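Local coordinates for acyl-[acyl-carrier-protein]--UDP-N-acetylglucosamine O-acyltransferase (Acinetobacter baumannii, PDB 4E6U) that catalyses transfer of a hydroxyacyl chain from acyl carrier protein to UDP-N-acetylglucosamine, the opening step of lipid A synthesis, at the interface of chains A and B. Coordinates in Å, arbitrary orientation; residue numbers count along the deposited sequence, not the author numbering. Chains: chain A/B, Acyl-[acyl-carrier-protein]--UDP-N-acetylglucosamine O-acyltransferase.

Contact 1: the interface of chains A and B. Residues chain A 51, 69, 72-73, 101; chain B 47, 65-66, 95-96.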
# COMPACT_ATOMS: atom_id res chain seq x y z
N VAL A 51 -0.27 -17.24 -8.64
CA VAL A 51 1.00 -17.98 -8.55
C VAL A 51 1.11 -18.61 -7.17
O VAL A 51 1.04 -17.90 -6.15
CB VAL A 51 2.23 -17.07 -8.82
CG1 VAL A 51 3.54 -17.83 -8.51
CG2 VAL A 51 2.20 -16.54 -10.26
N SER A 69 0.24 -13.73 -4.87
CA SER A 69 1.49 -14.47 -4.85
C SER A 69 1.51 -15.28 -3.56
O SER A 69 1.65 -14.72 -2.46
CB SER A 69 2.66 -13.50 -4.89
OG SER A 69 3.89 -14.19 -4.79
N GLU A 72 5.53 -17.89 -1.87
CA GLU A 72 6.77 -17.49 -2.51
C GLU A 72 7.87 -17.42 -1.47
O GLU A 72 7.58 -17.29 -0.27
CB GLU A 72 6.57 -16.14 -3.22
CG GLU A 72 7.75 -15.70 -4.11
CD GLU A 72 8.19 -16.82 -5.06
OE1 GLU A 72 7.56 -16.97 -6.13
OE2 GLU A 72 9.14 -17.59 -4.74
N VAL A 73 9.12 -17.51 -1.91
CA VAL A 73 10.27 -17.41 -1.01
C VAL A 73 10.21 -16.08 -0.27
O VAL A 73 9.76 -15.05 -0.78
CB VAL A 73 11.61 -17.56 -1.76
CG1 VAL A 73 11.77 -18.97 -2.33
CG2 VAL A 73 11.79 -16.48 -2.84
N HIS A 101 4.39 -15.37 2.18
CA HIS A 101 5.73 -15.91 2.00
C HIS A 101 6.05 -17.07 2.92
O HIS A 101 5.53 -17.14 4.02
CB HIS A 101 6.78 -14.81 2.14
CG HIS A 101 6.76 -13.85 1.00
ND1 HIS A 101 7.45 -12.65 1.03
CD2 HIS A 101 6.11 -13.89 -0.18
CE1 HIS A 101 7.25 -12.02 -0.11
NE2 HIS A 101 6.44 -12.75 -0.87
N HIS B 47 10.68 -14.28 -13.01
CA HIS B 47 9.71 -15.33 -12.68
C HIS B 47 8.58 -15.30 -13.72
O HIS B 47 8.73 -14.72 -14.79
CB HIS B 47 9.23 -15.08 -11.25
CG HIS B 47 10.27 -15.38 -10.23
ND1 HIS B 47 10.15 -16.42 -9.32
CD2 HIS B 47 11.48 -14.82 -10.00
CE1 HIS B 47 11.24 -16.45 -8.56
NE2 HIS B 47 12.07 -15.50 -8.97
N PHE B 65 10.31 -10.74 -9.63
CA PHE B 65 9.23 -11.67 -9.27
C PHE B 65 7.91 -11.31 -9.95
O PHE B 65 7.72 -10.23 -10.54
CB PHE B 65 9.06 -11.69 -7.75
CG PHE B 65 10.14 -12.43 -7.02
CD1 PHE B 65 11.42 -11.88 -6.89
CD2 PHE B 65 9.87 -13.66 -6.45
CE1 PHE B 65 12.43 -12.57 -6.19
CE2 PHE B 65 10.88 -14.37 -5.77
CZ PHE B 65 12.16 -13.80 -5.63
N GLN B 66 6.99 -12.27 -9.88
CA GLN B 66 5.71 -12.15 -10.53
C GLN B 66 4.96 -10.88 -10.17
O GLN B 66 4.98 -10.41 -9.00
CB GLN B 66 4.82 -13.37 -10.19
CG GLN B 66 4.69 -13.69 -8.68
CD GLN B 66 5.75 -14.63 -8.12
OE1 GLN B 66 5.62 -15.09 -6.96
NE2 GLN B 66 6.75 -14.92 -8.88
N ARG B 95 10.75 -7.50 -5.96
CA ARG B 95 9.73 -8.43 -5.51
C ARG B 95 8.36 -8.20 -6.15
O ARG B 95 8.16 -7.28 -6.98
CB ARG B 95 9.64 -8.37 -3.98
CG ARG B 95 10.95 -8.82 -3.28
CD ARG B 95 11.40 -10.23 -3.75
NE ARG B 95 10.32 -11.18 -3.52
CZ ARG B 95 10.35 -12.22 -2.70
NH1 ARG B 95 11.46 -12.56 -2.04
NH2 ARG B 95 9.25 -12.96 -2.57
N GLU B 96 7.42 -9.05 -5.79
CA GLU B 96 6.08 -9.00 -6.39
C GLU B 96 5.45 -7.64 -6.32
O GLU B 96 5.61 -6.92 -5.31
CB GLU B 96 5.14 -10.00 -5.73
CG GLU B 96 5.65 -11.46 -5.71
CD GLU B 96 6.33 -11.81 -4.41
OE1 GLU B 96 7.43 -11.28 -4.13
OE2 GLU B 96 5.76 -12.62 -3.65
O HOH W 1 8.31 -18.19 -8.38
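A:Ser69 and A:His101 meet the carboxylate of B:Glu96 between two left-handed parallel beta-helices of the hexapeptide-repeat family, neighbours in the LpxA trimer. A:His101 and B:Glu96 approach tip to tip, nearly coplanar; the imidazole NE2 donates to carboxylate OE2 on its syn side (2.9 Å). A:Ser69 OG reaches the same oxygen from the anti side (2.7 Å), its hydroxyl directed there by a first torsion anti to the backbone N (chi1 177°). OE2 is gripped by two donors of chain A. The other oxygen, B:Glu96 OE1, takes NE and NH2 of B:Arg95 from one face of its plane in a side-on grip, two hydrogen bonds with a salt bridge through NH2. This NH2 also points in plane to the backbone carbonyl A:Val73 O (2.8 Å), almost in line with the C=O. The B:Phe65 ring lies between B:Arg95 on one face and B:His47 on the other, and its edge abuts A:Glu72 CD (3.7 Å), the carboxylate turned 73° from the ring. A:Val73 CG2 touches the same edge atom, CE2. A:Glu72 and B:Gln66 reach tip to tip, but their OE1 oxygens lie 2.8 Å apart, a clash of two acceptors. The B:Gln66 amide may be flipped, which would set its NH2 against A:Glu72 OE1. A:Ser69 OG, as built also hydrogen-bonded to B:Gln66 OE1, has one hydrogen to give; after such a flip it could donate to B:Glu96 and accept from B:Gln66. A water bridges A:Glu72 OE1 and B:His47 ND1.

Contact 2: the interface of chains A and B. Residues chain A 49, 51, 67-69, 97-98; chain B 66-67, 97.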
# COMPACT_ATOMS: atom_id res chain seq x y z
N HIS A 49 -4.57 -16.13 -13.01
CA HIS A 49 -3.39 -15.33 -12.65
C HIS A 49 -2.96 -15.45 -11.18
O HIS A 49 -2.48 -14.48 -10.58
CB HIS A 49 -3.57 -13.84 -12.99
CG HIS A 49 -3.71 -13.55 -14.44
ND1 HIS A 49 -4.94 -13.45 -15.07
CD2 HIS A 49 -2.79 -13.29 -15.40
CE1 HIS A 49 -4.77 -13.17 -16.34
NE2 HIS A 49 -3.48 -13.06 -16.57
N VAL A 51 -0.27 -17.24 -8.64
CA VAL A 51 1.00 -17.98 -8.55
C VAL A 51 1.11 -18.61 -7.17
O VAL A 51 1.04 -17.90 -6.15
CB VAL A 51 2.23 -17.07 -8.82
CG1 VAL A 51 3.54 -17.83 -8.51
CG2 VAL A 51 2.20 -16.54 -10.26
N PHE A 67 -3.70 -12.34 -9.20
CA PHE A 67 -2.51 -11.57 -8.87
C PHE A 67 -2.06 -11.75 -7.42
O PHE A 67 -1.23 -10.99 -6.93
CB PHE A 67 -2.68 -10.07 -9.20
CG PHE A 67 -3.33 -9.81 -10.54
CD1 PHE A 67 -2.76 -10.32 -11.72
CD2 PHE A 67 -4.47 -9.03 -10.63
CE1 PHE A 67 -3.37 -10.06 -12.95
CE2 PHE A 67 -5.06 -8.76 -11.87
CZ PHE A 67 -4.52 -9.28 -13.01
N ALA A 68 -2.59 -12.77 -6.76
CA ALA A 68 -2.02 -13.17 -5.49
C ALA A 68 -0.77 -14.00 -5.70
O ALA A 68 -0.71 -14.88 -6.58
CB ALA A 68 -3.04 -13.94 -4.70
N SER A 69 0.24 -13.73 -4.87
CA SER A 69 1.49 -14.47 -4.85
C SER A 69 1.51 -15.28 -3.56
O SER A 69 1.65 -14.72 -2.46
CB SER A 69 2.66 -13.50 -4.89
OG SER A 69 3.89 -14.19 -4.79
N HIS A 97 -3.70 -9.38 -5.24
CA HIS A 97 -2.45 -8.70 -4.89
C HIS A 97 -1.89 -9.04 -3.52
O HIS A 97 -0.93 -8.41 -3.09
CB HIS A 97 -2.57 -7.16 -5.06
CG HIS A 97 -3.07 -6.74 -6.40
ND1 HIS A 97 -4.24 -6.04 -6.57
CD2 HIS A 97 -2.57 -6.97 -7.64
CE1 HIS A 97 -4.43 -5.81 -7.87
NE2 HIS A 97 -3.44 -6.38 -8.54
N CYS A 98 -2.46 -10.04 -2.85
CA CYS A 98 -1.83 -10.49 -1.60
C CYS A 98 -0.50 -11.15 -1.87
O CYS A 98 -0.22 -11.62 -2.99
CB CYS A 98 -2.72 -11.48 -0.85
SG CYS A 98 -4.19 -10.71 -0.13
N GLN B 66 6.99 -12.27 -9.88
CA GLN B 66 5.71 -12.15 -10.53
C GLN B 66 4.96 -10.88 -10.17
O GLN B 66 4.98 -10.41 -9.00
CB GLN B 66 4.82 -13.37 -10.19
CG GLN B 66 4.69 -13.69 -8.68
CD GLN B 66 5.75 -14.63 -8.12
OE1 GLN B 66 5.62 -15.09 -6.96
NE2 GLN B 66 6.75 -14.92 -8.88
N PHE B 67 4.27 -10.36 -11.19
CA PHE B 67 3.37 -9.21 -11.08
C PHE B 67 4.12 -7.90 -10.87
O PHE B 67 3.52 -6.88 -10.52
CB PHE B 67 2.32 -9.40 -9.97
CG PHE B 67 1.68 -10.77 -9.97
CD1 PHE B 67 1.03 -11.26 -11.11
CD2 PHE B 67 1.71 -11.56 -8.83
CE1 PHE B 67 0.44 -12.53 -11.09
CE2 PHE B 67 1.10 -12.82 -8.81
CZ PHE B 67 0.48 -13.30 -9.93
N HIS B 97 4.72 -7.26 -7.36
CA HIS B 97 3.87 -6.07 -7.34
C HIS B 97 4.61 -4.74 -7.34
O HIS B 97 3.99 -3.70 -7.18
CB HIS B 97 2.85 -6.10 -6.17
CG HIS B 97 2.04 -7.36 -6.12
ND1 HIS B 97 2.07 -8.23 -5.06
CD2 HIS B 97 1.21 -7.91 -7.04
CE1 HIS B 97 1.26 -9.25 -5.30
NE2 HIS B 97 0.74 -9.09 -6.50
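B:His97 and B:Phe67 push their rings against backbone turns around A:Phe67 and A:His97, at the packed corners of two left-handed parallel beta-helices of the hexapeptide-repeat family. The principal polar contact is a hydrogen bond from imidazole NE2 of B:His97 to the backbone carbonyl A:Phe67 O (2.8 Å). The acceptor lies close to the imidazole plane and is approached at 165° to its C=O, nearly head-on. B:His97 brings its ring there with CG beside the backbone N and anti to the carbonyl carbon (chi1 -53°). A second carbonyl oxygen, A:His97 O, stands over the face of the B:His97 ring near CE1 (3.2 Å), while A:Phe67 O is met at the edge.

Among the rings, A:His97 and B:His97 meet edge to face, their planes 87° apart and their centroids 5.6 Å from each other. A:His97 CB sits above a face of the B:His97 ring, toward its rim. A:Phe67 and B:Phe67 do not stack ring on ring: A:Phe67 CA lies over one face of the B:Phe67 ring, 3.8 Å from its centroid, a CH-pi contact. B:Gln66 CB covers the opposite face, so the ring is sandwiched between backbone of the partner and its own chain. The edge of the A:Phe67 ring points with CD1 at B:Phe67 CE1 (3.9 Å).

Three carbonyl oxygens and a methyl surround the B:Phe67 ring. Its tip, CZ, approaches A:His49 O (3.3 Å), which is tilted out of the ring plane. On the B:Gln66 side of the ring, CZ packs on A:Val51 CG2 (3.7 Å), the side chains running past each other in opposite directions. A:Phe67 O lies over the same face as A:Phe67 CA. A:Ala68 O sits nearer the rim, by CE2, though still tilted from the plane, and may be weakly attracted to the positive ring edge.

Contact 1 and contact 2 are neighbouring patches of one subunit interface, their C-alpha centres about 7 Å apart. They share A:Val51, A:Ser69 and B:Gln66, which join the charged, water-bridged patch of contact 1 to the aromatic patch of contact 2. Chain B divides the work: B:Phe65, B:Arg95 and B:Glu96 serve contact 1, B:Phe67 and B:His97 contact 2, with B:Gln66 in both. The pairing is not an exact two-fold, and the same residue plays different parts in the two chains, which fits a trimer in which each subunit presents one surface to one neighbour and another surface to the next.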